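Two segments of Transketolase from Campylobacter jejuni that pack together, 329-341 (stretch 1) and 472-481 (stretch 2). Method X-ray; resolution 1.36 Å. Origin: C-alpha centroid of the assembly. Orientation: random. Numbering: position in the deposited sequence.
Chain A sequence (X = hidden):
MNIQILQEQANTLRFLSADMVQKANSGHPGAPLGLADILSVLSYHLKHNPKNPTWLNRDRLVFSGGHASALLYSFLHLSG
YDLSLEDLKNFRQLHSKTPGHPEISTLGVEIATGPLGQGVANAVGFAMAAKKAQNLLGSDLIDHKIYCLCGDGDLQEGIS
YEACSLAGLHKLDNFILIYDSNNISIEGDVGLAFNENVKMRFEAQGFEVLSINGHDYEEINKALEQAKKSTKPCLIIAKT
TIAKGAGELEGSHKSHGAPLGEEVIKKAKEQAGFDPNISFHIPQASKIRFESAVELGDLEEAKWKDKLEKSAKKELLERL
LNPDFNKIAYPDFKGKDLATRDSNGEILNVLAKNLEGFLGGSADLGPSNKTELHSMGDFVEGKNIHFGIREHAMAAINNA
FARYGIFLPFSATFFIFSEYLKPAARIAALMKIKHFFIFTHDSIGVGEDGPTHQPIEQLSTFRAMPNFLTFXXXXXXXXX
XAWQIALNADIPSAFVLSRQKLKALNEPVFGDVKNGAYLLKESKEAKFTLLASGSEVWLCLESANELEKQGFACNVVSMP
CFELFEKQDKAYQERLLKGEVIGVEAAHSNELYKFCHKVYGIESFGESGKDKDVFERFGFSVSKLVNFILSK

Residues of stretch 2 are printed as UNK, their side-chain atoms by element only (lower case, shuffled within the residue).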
# COMPACT_ATOMS: atom_id res chain seq x y z
N ALA A 329 -12.65 15.12 29.96
CA ALA A 329 -12.11 14.33 31.07
C ALA A 329 -11.87 12.93 30.55
O ALA A 329 -12.82 12.14 30.29
CB ALA A 329 -13.08 14.33 32.26
N TYR A 330 -10.61 12.61 30.40
CA TYR A 330 -10.21 11.28 29.89
C TYR A 330 -10.24 10.28 31.00
O TYR A 330 -10.28 10.65 32.18
CB TYR A 330 -8.79 11.35 29.36
CG TYR A 330 -8.63 12.14 28.09
CD1 TYR A 330 -8.58 11.50 26.87
CD2 TYR A 330 -8.50 13.51 28.10
CE1 TYR A 330 -8.40 12.21 25.70
CE2 TYR A 330 -8.33 14.22 26.92
CZ TYR A 330 -8.29 13.56 25.73
OH TYR A 330 -8.10 14.23 24.53
N PRO A 331 -10.25 8.97 30.68
CA PRO A 331 -10.15 7.97 31.76
C PRO A 331 -8.84 8.08 32.50
O PRO A 331 -7.80 8.43 31.89
CB PRO A 331 -10.22 6.62 31.02
CG PRO A 331 -10.71 6.98 29.61
CD PRO A 331 -10.19 8.34 29.35
N ASP A 332 -8.89 7.70 33.76
CA ASP A 332 -7.74 7.67 34.65
C ASP A 332 -7.25 6.23 34.69
O ASP A 332 -7.80 5.38 35.35
CB ASP A 332 -8.10 8.16 36.03
CG ASP A 332 -6.93 8.16 36.97
OD1 ASP A 332 -5.81 7.79 36.57
OD2 ASP A 332 -7.11 8.52 38.17
N PHE A 333 -6.16 5.98 33.97
CA PHE A 333 -5.58 4.65 33.88
C PHE A 333 -4.39 4.44 34.79
O PHE A 333 -3.69 3.41 34.67
CB PHE A 333 -5.16 4.36 32.43
CG PHE A 333 -6.29 4.33 31.46
CD1 PHE A 333 -7.24 3.34 31.50
CD2 PHE A 333 -6.31 5.23 30.41
CE1 PHE A 333 -8.25 3.30 30.53
CE2 PHE A 333 -7.30 5.18 29.46
CZ PHE A 333 -8.24 4.19 29.52
N LYS A 334 -4.12 5.39 35.65
CA LYS A 334 -3.00 5.26 36.57
C LYS A 334 -3.02 3.94 37.34
O LYS A 334 -3.97 3.60 37.96
CB LYS A 334 -2.89 6.46 37.51
CG LYS A 334 -1.65 6.45 38.31
CD LYS A 334 -1.48 7.67 39.17
CE LYS A 334 -0.15 7.67 39.90
NZ LYS A 334 -0.18 8.72 40.93
N GLY A 335 -1.93 3.18 37.22
CA GLY A 335 -1.78 1.95 37.96
C GLY A 335 -2.52 0.74 37.40
O GLY A 335 -2.47 -0.34 37.99
N LYS A 336 -3.19 0.92 36.26
CA LYS A 336 -4.03 -0.14 35.70
C LYS A 336 -3.27 -0.82 34.58
O LYS A 336 -2.93 -0.19 33.57
CB LYS A 336 -5.36 0.42 35.20
CG LYS A 336 -6.23 0.98 36.28
CD LYS A 336 -7.66 1.37 35.79
CE LYS A 336 -8.74 1.13 36.86
NZ LYS A 336 -8.72 2.11 38.01
N ASP A 337 -2.97 -2.10 34.74
CA ASP A 337 -2.37 -2.92 33.69
C ASP A 337 -3.43 -3.17 32.60
O ASP A 337 -4.55 -3.57 32.88
CB ASP A 337 -1.89 -4.25 34.23
CG ASP A 337 -0.75 -4.13 35.23
OD1 ASP A 337 -0.15 -3.05 35.47
OD2 ASP A 337 -0.50 -5.19 35.89
N LEU A 338 -3.07 -2.94 31.34
CA LEU A 338 -4.02 -3.09 30.23
C LEU A 338 -3.26 -3.21 28.92
O LEU A 338 -2.10 -2.80 28.81
CB LEU A 338 -4.98 -1.89 30.15
CG LEU A 338 -4.37 -0.50 30.30
CD1 LEU A 338 -3.69 -0.06 29.00
CD2 LEU A 338 -5.44 0.51 30.78
N ALA A 339 -3.90 -3.81 27.94
CA ALA A 339 -3.42 -3.70 26.58
C ALA A 339 -3.74 -2.29 26.08
O ALA A 339 -4.85 -1.79 26.32
CB ALA A 339 -4.15 -4.71 25.71
N THR A 340 -2.83 -1.66 25.34
CA THR A 340 -3.12 -0.28 24.91
C THR A 340 -4.20 -0.25 23.82
O THR A 340 -4.81 0.78 23.64
CB THR A 340 -1.86 0.47 24.55
OG1 THR A 340 -1.10 -0.27 23.61
CG2 THR A 340 -1.04 0.80 25.82
N ARG A 341 -4.54 -1.35 23.15
CA ARG A 341 -5.74 -1.32 22.31
C ARG A 341 -6.98 -1.03 23.17
O ARG A 341 -7.93 -0.39 22.69
CB ARG A 341 -5.94 -2.61 21.50
CG ARG A 341 -6.18 -3.88 22.29
CD ARG A 341 -6.49 -5.01 21.36
NE ARG A 341 -6.52 -6.31 22.04
CZ ARG A 341 -7.09 -7.41 21.57
NH1 ARG A 341 -7.83 -7.41 20.47
NH2 ARG A 341 -6.95 -8.55 22.26
N UNK A 472 3.54 5.43 20.44
CA UNK A 472 3.54 4.01 20.83
C UNK A 472 3.50 3.97 22.37
O UNK A 472 4.53 3.79 23.03
c UNK A 472 5.76 1.05 19.62
n UNK A 472 6.29 -2.43 20.61
c UNK A 472 4.72 1.81 20.48
c UNK A 472 6.55 -1.14 20.51
c UNK A 472 4.71 3.27 20.24
n UNK A 472 5.69 -0.40 19.84
n UNK A 472 7.67 -0.67 20.99
N UNK A 473 2.32 4.15 22.96
CA UNK A 473 2.23 4.33 24.41
C UNK A 473 2.53 3.05 25.16
O UNK A 473 2.17 1.95 24.71
c UNK A 473 1.01 4.37 22.30
c UNK A 473 0.06 4.24 23.46
c UNK A 473 0.78 4.77 24.63
N UNK A 474 3.19 3.17 26.30
CA UNK A 474 3.50 2.03 27.13
C UNK A 474 2.39 1.70 28.11
O UNK A 474 2.37 0.57 28.64
c UNK A 474 4.78 2.28 27.89
N UNK A 475 1.45 2.59 28.32
CA UNK A 475 0.34 2.33 29.26
C UNK A 475 -0.79 3.26 28.93
O UNK A 475 -0.69 4.07 28.01
o UNK A 475 1.44 3.86 32.48
o UNK A 475 0.93 4.78 30.55
c UNK A 475 1.09 3.77 31.27
c UNK A 475 0.79 2.39 30.75
N UNK A 476 -1.88 3.18 29.68
CA UNK A 476 -3.03 4.01 29.43
C UNK A 476 -2.81 5.48 29.65
O UNK A 476 -3.41 6.29 28.96
N UNK A 477 -2.01 5.81 30.64
CA UNK A 477 -1.73 7.20 30.94
C UNK A 477 -0.99 7.83 29.74
O UNK A 477 -1.34 8.93 29.27
c UNK A 477 -0.44 8.76 32.45
c UNK A 477 -0.95 7.35 32.23
c UNK A 477 -1.82 6.88 33.43
N UNK A 478 0.04 7.16 29.24
CA UNK A 478 0.71 7.65 28.06
C UNK A 478 -0.27 7.77 26.88
O UNK A 478 -0.16 8.67 26.06
c UNK A 478 4.38 6.28 27.98
c UNK A 478 1.92 6.78 27.66
o UNK A 478 5.45 6.49 28.61
o UNK A 478 4.35 5.65 26.90
c UNK A 478 3.12 6.81 28.60
N UNK A 479 -1.19 6.82 26.76
CA UNK A 479 -2.16 6.83 25.68
C UNK A 479 -3.05 8.08 25.70
O UNK A 479 -3.34 8.69 24.67
o UNK A 479 -3.88 5.97 23.47
c UNK A 479 -3.80 5.21 24.50
c UNK A 479 -2.96 5.52 25.72
n UNK A 479 -4.38 4.07 24.55
N UNK A 480 -3.47 8.48 26.92
CA UNK A 480 -4.25 9.70 27.12
C UNK A 480 -3.41 10.92 26.76
O UNK A 480 -3.89 11.82 26.03
c UNK A 480 -5.19 11.24 28.88
c UNK A 480 -4.76 9.81 28.58
c UNK A 480 -5.83 8.80 28.80
N UNK A 481 -2.18 11.02 27.29
CA UNK A 481 -1.34 12.18 27.02
C UNK A 481 -1.06 12.31 25.51
O UNK A 481 -1.02 13.43 24.99
c UNK A 481 -0.27 12.27 29.32
c UNK A 481 -0.05 12.10 27.83
c UNK A 481 0.88 12.13 31.60
n UNK A 481 2.13 11.56 32.25
c UNK A 481 0.99 11.93 30.10
O HOH W 1 -2.27 2.18 32.37
O HOH W 2 0.30 4.10 35.39
O HOH W 3 1.32 0.57 22.60

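Position 472 carries three carbons, a nitrogen, and then a carbon bearing two more nitrogens. The CA-to-CB bond points away from stretch 1 and the side chain touches nothing there: Arg472. At position 473 three carbons close a ring onto the backbone nitrogen; the CA-to-CB bond points toward stretch 1, and a ring carbon lies 4.3 Å from Thr340 CG2. This is Pro473, and its carbonyl comes closer than the ring, Pro473 O lying 3.6 Å from Thr340 CG2. A water joins the same two residues, accepting from Thr340 OG1 (2.8 Å) and donating to Pro473 O (2.7 Å).

Position 474 has a single side-chain carbon, its CA-to-CB bond directed away from stretch 1, hence Ala474; only its backbone approaches, C being 4.2 Å from Thr340 CG2. Position 475 shows two carbons, the second carrying two oxygens, with the CA-to-CB bond directed away from stretch 1. This is Asp475. It caps the following helix, OD1 accepting from the backbone N of position 478 at 2.9 Å, and its OD2 receives a hydrogen bond (3.1 Å) from a water that accepts from Gly335 N (3.0 Å).

Position 476 has no side-chain atoms and is Gly476. An ideal CB here would lie 2.5 Å from Phe333 CB, a clash, and 3.3 Å from Leu338 CD2. The bare backbone lets Phe333 CD2 come within 3.4 Å of Gly476 O and Leu338 CD1 within 3.8 Å of Gly476 N.

At position 477 one carbon carries two others, and one of these branches lies 3.5 Å from Lys334 N and 3.8 Å from Phe333 C; the residue is Val477. Position 478 has three carbons, the third with two oxygens, and no contact with stretch 1. It is Glu478, whose OE1 accepts from Ala474 N at 2.8 Å, complementing the Asp475 cap.

Position 479 has two carbons, the second bearing one oxygen and one nitrogen, and the nitrogen lies 3.4 Å from Thr340 O: Asn479. Position 480 repeats the three-carbon fork; one branch carbon lies 3.6 Å from Tyr330 CB and the other 3.9 Å from Phe333 CD2, at the edge of that ring. It is Val480. Position 481 has four carbons in a row ending in nitrogen; its CA-to-CB bond points away, and it makes no contact with stretch 1: Lys481.

The contact buries 490 Å² and shows no clear direct hydrogen bond. Tyr330 packs on Val480, and Phe333 on Val477 and Val480, while Phe333 and Leu338 close over Gly476. Water supplies the polar link: one molecule accepts from Gly476 N (2.9 Å) and donates to Phe333 O (3.0 Å) and Lys336 O (2.7 Å), tying the helix start to both ends of the type II turn.

Stretch 2 472-481: RPADGVENVK
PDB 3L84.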